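Long-range contacts in oxalate--CoA ligase (Arabidopsis thaliana, PDB 5IE2), which belongs to the AMP-binding enzymes of the ANL superfamily and binds adenosine-5'-triphosphate: residues 3-7 / 158-162; 127-131 / 141-145; 185-190 / 368-372; 420-426 / 478-484; 465-471 / 483-489. The contacts are given in a common frame with arbitrary orientation. Residues are numbered along the deposited sequence.

Contact 1: residues 3-7 / 158-162; sequences SDTLS and VNHPD
A helix N-terminus meets an irregular loop here, at the surface of the AMP-binding part of the chain. Segment 158-162 is mostly extended, with phi/psi near -90/130 at Asn159 and His160, and turns at Pro161 (-56/-32). The backbones come nearest at Thr5 and Pro161, with CA atoms 5.2 Å apart. Ser3 takes no part across the gap, but it makes an ST turn: its OG accepts from Thr5 N at 3.2 Å. Asp4, chi1 p, brings OD2 to 3.5 Å from Pro161 CG. Thr5 is the N-cap of helix 6-16; OG1 accepts from Gly8 N. Its chi1 of 72° sends CG2 to the loop backbone, 3.5 Å from Asn159 O and 3.6 Å from Pro161 N. Leu6 (-68/-42) starts the helix and packs on helices 67-78 and 184-198. Ser7 OG bonds to Gln184 NE2, and Asn159 ND2 to Arg78 O at the end of helix 67-78. Asn159 and Pro161 touch Gln184 and Leu185 of helix 184-198. Ser7 CB lies 3.3 Å from Asn159 OD1.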
# COMPACT_ATOMS: atom_id res chain seq x y z
N SER A 3 -7.84 12.98 16.68
CA SER A 3 -8.16 14.25 16.02
C SER A 3 -8.75 13.88 14.65
O SER A 3 -8.49 12.74 14.13
CB SER A 3 -6.91 15.13 15.86
OG SER A 3 -7.11 16.29 15.03
N ASP A 4 -9.43 14.82 14.03
CA ASP A 4 -10.00 14.55 12.69
C ASP A 4 -9.13 15.17 11.59
O ASP A 4 -9.55 15.34 10.42
CB ASP A 4 -11.45 15.04 12.64
CG ASP A 4 -11.61 16.51 13.06
OD1 ASP A 4 -10.68 17.13 13.65
OD2 ASP A 4 -12.74 17.04 12.84
N THR A 5 -7.90 15.61 11.96
CA THR A 5 -6.89 15.93 10.93
C THR A 5 -5.60 15.17 11.26
O THR A 5 -5.28 14.95 12.43
CB THR A 5 -6.58 17.45 10.80
OG1 THR A 5 -5.85 17.89 11.93
CG2 THR A 5 -7.86 18.32 10.68
N LEU A 6 -4.86 14.80 10.23
CA LEU A 6 -3.61 14.11 10.51
C LEU A 6 -2.63 15.05 11.19
O LEU A 6 -1.95 14.67 12.15
CB LEU A 6 -3.00 13.58 9.20
CG LEU A 6 -1.64 12.93 9.41
CD1 LEU A 6 -1.76 11.72 10.31
CD2 LEU A 6 -1.09 12.62 8.03
N SER A 7 -2.56 16.29 10.71
CA SER A 7 -1.62 17.23 11.35
C SER A 7 -1.96 17.42 12.84
O SER A 7 -1.06 17.45 13.71
CB SER A 7 -1.62 18.56 10.61
OG SER A 7 -1.12 18.36 9.28
N VAL A 158 -4.08 26.89 10.34
CA VAL A 158 -5.05 25.95 10.87
C VAL A 158 -5.33 24.86 9.82
O VAL A 158 -5.64 25.19 8.66
CB VAL A 158 -6.38 26.67 11.22
CG1 VAL A 158 -7.43 25.67 11.66
CG2 VAL A 158 -6.13 27.68 12.33
N ASN A 159 -5.17 23.60 10.19
CA ASN A 159 -5.48 22.54 9.23
C ASN A 159 -6.95 22.13 9.33
O ASN A 159 -7.40 21.74 10.40
CB ASN A 159 -4.56 21.34 9.45
CG ASN A 159 -3.08 21.75 9.37
OD1 ASN A 159 -2.38 21.79 10.40
ND2 ASN A 159 -2.61 22.02 8.15
N HIS A 160 -7.65 22.19 8.21
CA HIS A 160 -9.07 21.86 8.14
C HIS A 160 -9.23 20.41 7.72
O HIS A 160 -8.56 19.96 6.83
CB HIS A 160 -9.78 22.72 7.11
CG HIS A 160 -9.66 24.18 7.38
ND1 HIS A 160 -10.63 25.07 7.01
CD2 HIS A 160 -8.67 24.92 7.96
CE1 HIS A 160 -10.26 26.30 7.35
NE2 HIS A 160 -9.07 26.23 7.90
N PRO A 161 -10.19 19.69 8.32
CA PRO A 161 -10.43 18.29 7.92
C PRO A 161 -10.73 18.21 6.41
O PRO A 161 -10.32 17.25 5.80
CB PRO A 161 -11.67 17.89 8.73
CG PRO A 161 -11.60 18.74 9.94
CD PRO A 161 -11.02 20.10 9.46
N ASP A 162 -11.35 19.22 5.81
CA ASP A 162 -11.65 19.05 4.39
C ASP A 162 -10.56 19.57 3.48
O ASP A 162 -10.73 19.56 2.26
CB ASP A 162 -12.99 19.70 4.04
CG ASP A 162 -12.93 21.21 3.95
OD1 ASP A 162 -13.58 21.81 3.04
OD2 ASP A 162 -12.27 21.83 4.82

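Contact 2: residues 127-131 / 141-145; sequences SHVTA and VLSVA
Segments 127-131 and 141-145 form the end of a beta hairpin, antiparallel at 161°. Ala131 and Leu142 make a non-hydrogen-bonded pair with CA atoms 4.8 Å apart. Strand 141-142 is an outermost strand of its five-stranded sheet. Ser143 follows and leaves the strand conformation (-84/34). With chi1 at 68°, its OG accepts from Thr130 N at 2.9 Å. This stands in for the backbone acceptor of a regular hydrogen-bonded pair. The second bond is regular: Ser143 N to Thr130 O, 3.1 Å. Val129, chi1 t, lies beside this turn-off. Its CG1 is 3.6 Å from Ser143 OG and 4.0 Å from Leu142 CD2; its CG2 is 4.4 Å from Val144 CB. Leu142 (chi1 m, chi2 t) shares a face with Ala131, CD2 to CB 3.7 Å, and both touch Met72 of helix 67-78. Water 2 links Thr130 OG1 and Val141 O, both at 2.9 Å. Water 1 joins His128 O at 2.6 Å to Ser143 OG at 2.8 Å.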
# COMPACT_ATOMS: atom_id res chain seq x y z
N SER A 127 8.73 25.13 -10.48
CA SER A 127 9.91 25.28 -9.62
C SER A 127 10.40 23.95 -9.02
O SER A 127 9.61 23.08 -8.67
CB SER A 127 9.62 26.25 -8.49
OG SER A 127 9.07 27.45 -9.00
N HIS A 128 11.70 23.84 -8.88
CA HIS A 128 12.32 22.66 -8.31
C HIS A 128 13.11 23.09 -7.09
O HIS A 128 13.90 24.02 -7.18
CB HIS A 128 13.22 21.97 -9.34
CG HIS A 128 14.10 20.93 -8.74
ND1 HIS A 128 15.48 20.99 -8.80
CD2 HIS A 128 13.80 19.83 -8.00
CE1 HIS A 128 15.99 19.96 -8.14
NE2 HIS A 128 14.99 19.23 -7.65
N VAL A 129 12.87 22.43 -5.96
CA VAL A 129 13.59 22.71 -4.72
C VAL A 129 14.09 21.42 -4.12
O VAL A 129 13.41 20.39 -4.17
CB VAL A 129 12.65 23.44 -3.70
CG1 VAL A 129 13.29 23.53 -2.29
CG2 VAL A 129 12.30 24.82 -4.27
N THR A 130 15.29 21.44 -3.56
CA THR A 130 15.84 20.25 -2.97
C THR A 130 15.75 20.36 -1.45
O THR A 130 15.69 21.45 -0.89
CB THR A 130 17.30 20.01 -3.36
OG1 THR A 130 18.13 21.06 -2.82
CG2 THR A 130 17.46 19.93 -4.87
N ALA A 131 15.74 19.20 -0.81
CA ALA A 131 15.62 19.09 0.64
C ALA A 131 16.70 18.18 1.20
O ALA A 131 16.88 17.04 0.72
CB ALA A 131 14.18 18.56 1.02
N VAL A 141 17.46 21.61 5.33
CA VAL A 141 17.90 22.66 4.39
C VAL A 141 17.14 22.60 3.11
O VAL A 141 17.23 21.57 2.43
CB VAL A 141 19.38 22.51 4.02
CG1 VAL A 141 19.80 23.61 3.03
CG2 VAL A 141 20.25 22.49 5.31
N LEU A 142 16.45 23.68 2.77
CA LEU A 142 15.75 23.78 1.49
C LEU A 142 16.47 24.74 0.57
O LEU A 142 16.94 25.78 1.02
CB LEU A 142 14.32 24.27 1.69
CG LEU A 142 13.42 23.23 2.36
CD1 LEU A 142 12.15 23.98 2.82
CD2 LEU A 142 13.01 22.07 1.39
N SER A 143 16.52 24.43 -0.72
CA SER A 143 17.29 25.25 -1.67
C SER A 143 16.48 26.45 -2.17
O SER A 143 16.53 26.80 -3.33
CB SER A 143 17.71 24.41 -2.86
OG SER A 143 16.57 24.04 -3.63
N VAL A 144 15.64 27.01 -1.33
CA VAL A 144 14.94 28.22 -1.71
C VAL A 144 15.51 29.35 -0.85
O VAL A 144 15.83 29.15 0.31
CB VAL A 144 13.40 28.06 -1.56
CG1 VAL A 144 13.01 27.87 -0.10
CG2 VAL A 144 12.68 29.24 -2.18
N ALA A 145 15.69 30.52 -1.45
CA ALA A 145 16.29 31.67 -0.75
C ALA A 145 15.45 32.11 0.45
O ALA A 145 14.24 32.00 0.42
CB ALA A 145 16.45 32.84 -1.72
O HOH W 1 15.96 25.28 -6.10
O HOH W 2 18.69 21.17 -0.02

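Contact 3: residues 185-190 / 368-372; sequences LNLASS and PNVTK
This is a buried contact between a helix and a loop in the AMP-binding part of the chain. One asparagine side chain holds the loop. Segment 185-190 is regular helix, near the start of helix 184-198. Segment 368-372 follows strand 361-366 and has no regular structure. It turns at Pro368 (-75/-5) and Asn369 (-83/-13), then extends at Val370 (-85/138) and Thr371 (-53/148). The backbones are nearest at Asn186 and Asn369, CA to CA 4.1 Å. Asn186 has chi1 m. Its ND2 donates to Pro368 O at 2.9 Å and, weakly, to Val370 O at 3.0 Å, so the loop curls round the amide. Its OD1 accepts from water 3 at 2.6 Å, which accepts from Lys372 N at 3.0 Å. Asn186 CA also makes a CA-H...O contact with Pro368 O, 3.5 Å. One turn on, Ser189 (chi1 m) bonds back to Leu185 O through OG, 2.9 Å, and packs OG 3.4 Å from Pro368 CB. Ser190 OG lies 3.4 Å from Asn369 CB and bonds to Thr318 O. Asn369 ND2 turns to Ala317 O and Gln343. Thr371 OG1 bonds to Pro181 O, which ties the loop to strand 179-183. On the other side of the helix, Leu187 packs on strand 164-169 and helix 215-227.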
# COMPACT_ATOMS: atom_id res chain seq x y z
N LEU A 185 -8.96 14.74 6.60
CA LEU A 185 -9.92 13.87 7.28
C LEU A 185 -9.77 12.43 6.83
O LEU A 185 -9.79 11.50 7.66
CB LEU A 185 -11.34 14.39 7.06
CG LEU A 185 -12.52 13.50 7.56
CD1 LEU A 185 -12.44 13.23 9.06
CD2 LEU A 185 -13.91 14.14 7.17
N ASN A 186 -9.65 12.21 5.51
CA ASN A 186 -9.40 10.86 5.01
C ASN A 186 -8.20 10.22 5.77
O ASN A 186 -8.26 9.06 6.27
CB ASN A 186 -9.10 10.88 3.51
CG ASN A 186 -10.31 11.14 2.60
OD1 ASN A 186 -10.13 11.68 1.50
ND2 ASN A 186 -11.54 10.78 3.03
N LEU A 187 -7.09 10.96 5.82
CA LEU A 187 -5.85 10.43 6.42
C LEU A 187 -6.03 10.15 7.92
O LEU A 187 -5.62 9.09 8.41
CB LEU A 187 -4.69 11.42 6.23
CG LEU A 187 -4.27 11.66 4.75
CD1 LEU A 187 -3.12 12.68 4.74
CD2 LEU A 187 -3.75 10.43 4.10
N ALA A 188 -6.59 11.12 8.65
CA ALA A 188 -6.83 10.93 10.08
C ALA A 188 -7.72 9.73 10.37
O ALA A 188 -7.45 8.93 11.25
CB ALA A 188 -7.47 12.20 10.67
N SER A 189 -8.79 9.56 9.58
CA SER A 189 -9.66 8.42 9.73
C SER A 189 -8.92 7.11 9.52
O SER A 189 -9.08 6.18 10.32
CB SER A 189 -10.84 8.51 8.71
OG SER A 189 -11.57 9.71 8.99
N SER A 190 -8.13 7.00 8.43
CA SER A 190 -7.45 5.72 8.24
C SER A 190 -6.39 5.42 9.29
O SER A 190 -6.24 4.27 9.72
CB SER A 190 -6.79 5.64 6.86
OG SER A 190 -7.84 5.42 5.93
N PRO A 368 -15.55 7.83 6.55
CA PRO A 368 -14.83 9.08 6.40
C PRO A 368 -13.41 8.91 5.83
O PRO A 368 -12.76 9.91 5.54
CB PRO A 368 -14.76 9.65 7.84
CG PRO A 368 -14.85 8.43 8.73
CD PRO A 368 -15.80 7.48 7.95
N ASN A 369 -12.96 7.67 5.64
CA ASN A 369 -11.67 7.39 4.99
C ASN A 369 -11.78 7.39 3.47
O ASN A 369 -10.78 7.31 2.76
CB ASN A 369 -11.17 5.99 5.46
CG ASN A 369 -12.23 4.90 5.22
OD1 ASN A 369 -13.34 4.94 5.79
ND2 ASN A 369 -11.93 3.95 4.35
N VAL A 370 -13.02 7.38 2.96
CA VAL A 370 -13.22 7.20 1.52
C VAL A 370 -13.11 8.53 0.78
O VAL A 370 -13.62 9.56 1.24
CB VAL A 370 -14.59 6.53 1.25
CG1 VAL A 370 -14.81 6.28 -0.23
CG2 VAL A 370 -14.69 5.21 2.08
N THR A 371 -12.44 8.51 -0.37
CA THR A 371 -12.35 9.71 -1.20
C THR A 371 -13.74 10.28 -1.50
O THR A 371 -14.72 9.54 -1.61
CB THR A 371 -11.60 9.44 -2.52
OG1 THR A 371 -11.45 10.67 -3.24
CG2 THR A 371 -12.31 8.43 -3.43
N LYS A 372 -13.81 11.61 -1.63
CA LYS A 372 -15.07 12.23 -2.03
C LYS A 372 -15.35 12.00 -3.52
O LYS A 372 -16.48 12.13 -3.99
CB LYS A 372 -15.01 13.75 -1.77
CG LYS A 372 -14.98 14.06 -0.29
CD LYS A 372 -16.30 13.49 0.33
CE LYS A 372 -16.40 13.90 1.75
NZ LYS A 372 -17.68 13.47 2.33
O HOH W 3 -11.76 12.97 0.02

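Contact 4: residues 420-426 / 478-484; sequences KISPIEV and LAAFKVP
The loop after helix 467-477 packs against a strand-to-helix junction in the C-terminal part of the chain. Segment 420-426 ends strand 419-421 at Ile421 and starts helix 423-430 after the N-cap Ser422, whose OG accepts from Glu425 N at 3.2 Å. In the loop, Leu478 comes first: its CD1 lies 4.2 Å from Val426 CG2 and its CD2 4.0 Å from Glu425 OE2. A short 3-10 turn follows at 480-482, with Lys482 N bonded to Ala479 O at 2.9 Å. Phe481 (chi1 80°) puts CE1 3.6 Å from Ile421 CG1; its O is 3.3 Å from Ile421 CD1. Lys482 is extended (m, t, t, t). It forms a salt bridge with Glu425 (chi1 and chi2 t): NZ to OE1 2.9 Å, and a weaker bond to OE2 at 3.1 Å. The CA atoms of Ile421 and Lys482 are 6.1 Å apart. Val483 points away and packs on helix 467-477. Pro484 closes the contact, CG to Val426 CG1 3.9 Å. Strand 450-459 touches both segments: Ile453 meets Ile421 and Val426, and Cys455 meets Pro484.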
# COMPACT_ATOMS: atom_id res chain seq x y z
N LYS A 420 -18.02 -18.95 -13.58
CA LYS A 420 -16.97 -18.00 -13.27
C LYS A 420 -15.88 -18.64 -12.41
O LYS A 420 -16.17 -19.32 -11.42
CB LYS A 420 -17.53 -16.74 -12.59
CG LYS A 420 -18.59 -16.03 -13.43
CD LYS A 420 -18.73 -14.59 -13.00
CE LYS A 420 -19.57 -13.80 -13.99
NZ LYS A 420 -20.85 -14.53 -14.26
N ILE A 421 -14.64 -18.49 -12.85
CA ILE A 421 -13.49 -19.00 -12.13
C ILE A 421 -12.77 -17.85 -11.45
O ILE A 421 -12.55 -16.77 -12.03
CB ILE A 421 -12.51 -19.76 -13.04
CG1 ILE A 421 -13.26 -20.85 -13.81
CG2 ILE A 421 -11.31 -20.31 -12.23
CD1 ILE A 421 -12.45 -21.39 -15.02
N SER A 422 -12.43 -18.07 -10.19
CA SER A 422 -11.62 -17.12 -9.42
C SER A 422 -10.14 -17.35 -9.57
O SER A 422 -9.63 -18.36 -9.10
CB SER A 422 -11.97 -17.22 -7.94
OG SER A 422 -10.96 -16.57 -7.18
N PRO A 423 -9.42 -16.40 -10.18
CA PRO A 423 -7.97 -16.54 -10.31
C PRO A 423 -7.25 -16.57 -8.95
O PRO A 423 -6.22 -17.23 -8.83
CB PRO A 423 -7.55 -15.28 -11.10
CG PRO A 423 -8.78 -14.84 -11.80
CD PRO A 423 -9.95 -15.24 -10.93
N ILE A 424 -7.79 -15.87 -7.97
CA ILE A 424 -7.28 -15.93 -6.58
C ILE A 424 -7.21 -17.38 -6.06
O ILE A 424 -6.18 -17.84 -5.52
CB ILE A 424 -8.22 -15.09 -5.62
CG1 ILE A 424 -8.00 -13.61 -5.88
CG2 ILE A 424 -7.97 -15.42 -4.12
CD1 ILE A 424 -8.83 -12.73 -4.95
N GLU A 425 -8.32 -18.08 -6.24
CA GLU A 425 -8.45 -19.46 -5.75
C GLU A 425 -7.39 -20.37 -6.42
O GLU A 425 -6.68 -21.22 -5.77
CB GLU A 425 -9.86 -20.02 -6.02
CG GLU A 425 -10.04 -21.44 -5.48
CD GLU A 425 -11.41 -22.10 -5.80
OE1 GLU A 425 -12.21 -21.55 -6.60
OE2 GLU A 425 -11.65 -23.20 -5.26
N VAL A 426 -7.30 -20.22 -7.74
CA VAL A 426 -6.37 -21.08 -8.49
C VAL A 426 -4.91 -20.74 -8.14
O VAL A 426 -4.11 -21.66 -7.94
CB VAL A 426 -6.61 -20.97 -10.02
CG1 VAL A 426 -5.60 -21.81 -10.80
CG2 VAL A 426 -8.00 -21.43 -10.37
N LEU A 478 -8.69 -29.12 -7.56
CA LEU A 478 -9.69 -28.15 -8.08
C LEU A 478 -10.73 -28.92 -8.89
O LEU A 478 -10.38 -29.92 -9.48
CB LEU A 478 -9.02 -27.09 -8.98
CG LEU A 478 -8.08 -26.09 -8.32
CD1 LEU A 478 -7.23 -25.43 -9.34
CD2 LEU A 478 -8.97 -25.02 -7.65
N ALA A 479 -12.00 -28.47 -8.91
CA ALA A 479 -12.99 -28.99 -9.86
C ALA A 479 -12.40 -28.87 -11.27
O ALA A 479 -11.74 -27.87 -11.56
CB ALA A 479 -14.32 -28.18 -9.76
N ALA A 480 -12.70 -29.82 -12.16
CA ALA A 480 -11.98 -29.91 -13.45
C ALA A 480 -12.10 -28.61 -14.24
O ALA A 480 -11.13 -28.18 -14.85
CB ALA A 480 -12.47 -31.10 -14.25
N PHE A 481 -13.26 -27.93 -14.19
CA PHE A 481 -13.44 -26.75 -15.04
C PHE A 481 -12.51 -25.60 -14.65
O PHE A 481 -12.28 -24.69 -15.46
CB PHE A 481 -14.91 -26.27 -15.05
CG PHE A 481 -15.32 -25.46 -13.85
CD1 PHE A 481 -15.24 -24.07 -13.87
CD2 PHE A 481 -15.84 -26.09 -12.72
CE1 PHE A 481 -15.64 -23.29 -12.75
CE2 PHE A 481 -16.26 -25.32 -11.61
CZ PHE A 481 -16.16 -23.91 -11.63
N LYS A 482 -11.95 -25.62 -13.43
CA LYS A 482 -11.10 -24.55 -12.95
C LYS A 482 -9.62 -24.74 -13.31
O LYS A 482 -8.79 -23.84 -13.11
CB LYS A 482 -11.20 -24.42 -11.42
CG LYS A 482 -12.61 -24.19 -10.90
CD LYS A 482 -12.57 -24.05 -9.35
CE LYS A 482 -13.98 -23.88 -8.81
NZ LYS A 482 -13.84 -23.87 -7.34
N VAL A 483 -9.29 -25.91 -13.83
CA VAL A 483 -7.88 -26.26 -14.07
C VAL A 483 -7.30 -25.49 -15.27
O VAL A 483 -7.88 -25.56 -16.34
CB VAL A 483 -7.77 -27.77 -14.34
CG1 VAL A 483 -6.28 -28.19 -14.54
CG2 VAL A 483 -8.36 -28.52 -13.19
N PRO A 484 -6.16 -24.79 -15.10
CA PRO A 484 -5.55 -24.06 -16.22
C PRO A 484 -5.33 -25.00 -17.43
O PRO A 484 -4.79 -26.11 -17.30
CB PRO A 484 -4.21 -23.55 -15.66
CG PRO A 484 -4.45 -23.46 -14.13
CD PRO A 484 -5.42 -24.61 -13.83

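Contact 5: residues 465-471 / 483-489; sequences VTEEDIK and VPKRVFI
Two side-chain to backbone hydrogen bonds fasten helix 467-477 to strand 487-489 and the loop before it. Both elements belong to a beta-alpha-beta unit that starts with strand 450-459. Glu467 (chi1 and chi2 t) accepts from Val487 N through OE1, 2.8 Å and nearly straight at 171°. Lys471 NZ, one turn on, donates to Lys485 O at 2.9 Å. Its CE lies 3.3 Å from Pro484 O. The NZ atoms of Lys471 and Lys485 are 3.8 Å apart, a close pair of like charges. Water 4 is 3.3 Å from both Glu467 OE1, a weak bond, and Arg486 NE. The helix starts with a capping box. Thr466 OG1 accepts from Asp469 N at 3.0 Å, and Thr466 N donates weakly to Asp469 OD2 at 3.4 Å. The axes of 467-471 and 487-489 approach to 8.6 Å and cross at 130°. Glu467 and Val487 CA atoms are 5.1 Å apart. Val487, chi1 t, points its side chain at the helix. Its CG2 is 3.7 Å from Ile470 CG2 and 3.8 Å from Lys471 CG. Phe488 points away and stacks on Phe510. Val483 CG1 packs 3.9 Å from Lys471 O. At the far end, Ile489 CD1 reaches Val465, 4.2 Å from its CG1 and 3.1 Å from its O.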
# COMPACT_ATOMS: atom_id res chain seq x y z
N VAL A 465 9.95 -28.37 -13.77
CA VAL A 465 8.49 -28.44 -13.70
C VAL A 465 7.94 -28.51 -15.09
O VAL A 465 8.37 -27.76 -15.96
CB VAL A 465 7.92 -27.18 -12.99
CG1 VAL A 465 6.44 -27.10 -13.20
CG2 VAL A 465 8.28 -27.17 -11.53
N THR A 466 7.00 -29.43 -15.34
CA THR A 466 6.35 -29.48 -16.63
C THR A 466 4.91 -28.98 -16.53
O THR A 466 4.32 -28.98 -15.44
CB THR A 466 6.33 -30.88 -17.21
OG1 THR A 466 5.52 -31.73 -16.38
CG2 THR A 466 7.76 -31.46 -17.30
N GLU A 467 4.37 -28.54 -17.66
CA GLU A 467 2.97 -28.19 -17.78
C GLU A 467 2.09 -29.33 -17.28
O GLU A 467 1.09 -29.11 -16.59
CB GLU A 467 2.64 -27.85 -19.22
CG GLU A 467 1.18 -27.58 -19.47
CD GLU A 467 0.91 -27.12 -20.87
OE1 GLU A 467 0.43 -25.99 -21.06
OE2 GLU A 467 1.19 -27.90 -21.81
N GLU A 468 2.47 -30.55 -17.64
CA GLU A 468 1.65 -31.70 -17.30
C GLU A 468 1.67 -32.01 -15.81
O GLU A 468 0.63 -32.36 -15.28
CB GLU A 468 2.10 -32.93 -18.09
CG GLU A 468 1.67 -32.81 -19.55
CD GLU A 468 0.17 -32.58 -19.70
OE1 GLU A 468 -0.64 -33.29 -19.03
OE2 GLU A 468 -0.21 -31.65 -20.48
N ASP A 469 2.81 -31.82 -15.15
CA ASP A 469 2.90 -31.96 -13.70
C ASP A 469 1.95 -30.96 -13.03
O ASP A 469 1.18 -31.33 -12.15
CB ASP A 469 4.31 -31.68 -13.17
CG ASP A 469 5.32 -32.76 -13.56
OD1 ASP A 469 4.96 -33.96 -13.58
OD2 ASP A 469 6.49 -32.38 -13.81
N ILE A 470 2.02 -29.71 -13.47
CA ILE A 470 1.20 -28.63 -12.86
C ILE A 470 -0.27 -28.91 -13.05
O ILE A 470 -1.07 -28.80 -12.12
CB ILE A 470 1.52 -27.26 -13.46
CG1 ILE A 470 2.96 -26.85 -13.14
CG2 ILE A 470 0.55 -26.18 -12.89
CD1 ILE A 470 3.26 -26.76 -11.64
N LYS A 471 -0.62 -29.28 -14.27
CA LYS A 471 -2.00 -29.57 -14.55
C LYS A 471 -2.49 -30.76 -13.73
O LYS A 471 -3.57 -30.70 -13.18
CB LYS A 471 -2.20 -29.81 -16.05
CG LYS A 471 -2.15 -28.51 -16.87
CD LYS A 471 -2.39 -28.76 -18.36
CE LYS A 471 -3.86 -28.93 -18.67
NZ LYS A 471 -4.15 -29.00 -20.14
N VAL A 483 -9.29 -25.91 -13.83
CA VAL A 483 -7.88 -26.26 -14.07
C VAL A 483 -7.30 -25.49 -15.27
O VAL A 483 -7.88 -25.56 -16.34
CB VAL A 483 -7.77 -27.77 -14.34
CG1 VAL A 483 -6.28 -28.19 -14.54
CG2 VAL A 483 -8.36 -28.52 -13.19
N PRO A 484 -6.16 -24.79 -15.10
CA PRO A 484 -5.55 -24.06 -16.22
C PRO A 484 -5.33 -25.00 -17.43
O PRO A 484 -4.79 -26.11 -17.30
CB PRO A 484 -4.21 -23.55 -15.66
CG PRO A 484 -4.45 -23.46 -14.13
CD PRO A 484 -5.42 -24.61 -13.83
N LYS A 485 -5.79 -24.57 -18.59
CA LYS A 485 -5.67 -25.40 -19.79
C LYS A 485 -4.24 -25.33 -20.35
O LYS A 485 -3.76 -26.27 -21.00
CB LYS A 485 -6.69 -24.96 -20.85
CG LYS A 485 -6.94 -25.99 -21.97
CD LYS A 485 -7.56 -27.25 -21.36
CE LYS A 485 -7.52 -28.46 -22.29
NZ LYS A 485 -7.58 -29.73 -21.49
N ARG A 486 -3.56 -24.21 -20.07
CA ARG A 486 -2.17 -24.05 -20.43
C ARG A 486 -1.38 -23.51 -19.25
O ARG A 486 -1.89 -22.67 -18.47
CB ARG A 486 -2.06 -23.11 -21.63
CG ARG A 486 -2.49 -23.80 -22.95
CD ARG A 486 -2.41 -22.84 -24.12
NE ARG A 486 -1.12 -22.97 -24.81
CZ ARG A 486 -0.63 -22.06 -25.65
NH1 ARG A 486 -1.30 -20.93 -25.90
NH2 ARG A 486 0.55 -22.27 -26.23
N VAL A 487 -0.15 -24.03 -19.09
CA VAL A 487 0.80 -23.62 -18.05
C VAL A 487 2.08 -23.09 -18.71
O VAL A 487 2.78 -23.86 -19.37
CB VAL A 487 1.18 -24.80 -17.12
CG1 VAL A 487 2.27 -24.40 -16.08
CG2 VAL A 487 -0.07 -25.41 -16.46
N PHE A 488 2.36 -21.81 -18.55
CA PHE A 488 3.58 -21.21 -19.10
C PHE A 488 4.67 -21.21 -18.05
O PHE A 488 4.47 -20.82 -16.90
CB PHE A 488 3.30 -19.80 -19.59
CG PHE A 488 2.30 -19.77 -20.71
CD1 PHE A 488 2.70 -19.99 -22.02
CD2 PHE A 488 0.95 -19.54 -20.45
CE1 PHE A 488 1.77 -19.98 -23.06
CE2 PHE A 488 0.01 -19.53 -21.49
CZ PHE A 488 0.42 -19.75 -22.79
N ILE A 489 5.84 -21.70 -18.43
CA ILE A 489 6.89 -21.82 -17.45
C ILE A 489 7.91 -20.77 -17.72
O ILE A 489 8.33 -20.56 -18.88
CB ILE A 489 7.45 -23.19 -17.44
CG1 ILE A 489 6.32 -24.11 -17.00
CG2 ILE A 489 8.66 -23.25 -16.52
CD1 ILE A 489 6.61 -25.49 -17.11
O HOH W 4 1.66 -24.26 -23.64

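In the fold
Contacts 1, 2 and 3 lie in the AMP-binding part; contacts 4 and 5 lie in the C-terminal part. Contact 3 is the buried one, and a single amide dominates its polar links. Contact 1 is a surface contact of van der Waals touches, largely carbon against polar or backbone atoms. The two meet: Pro161 O probably accepts from Leu185 N at 3.0 Å, and Ala188 packs on residues 3-5. Contact 2 stands apart, nested within the chain loop that contact 1 closes, and is the one with strand pairing. Contacts 4 and 5 share Val483 and Pro484. Contact 4 has a salt bridge; contact 5 uses charged side chains to bind backbone atoms.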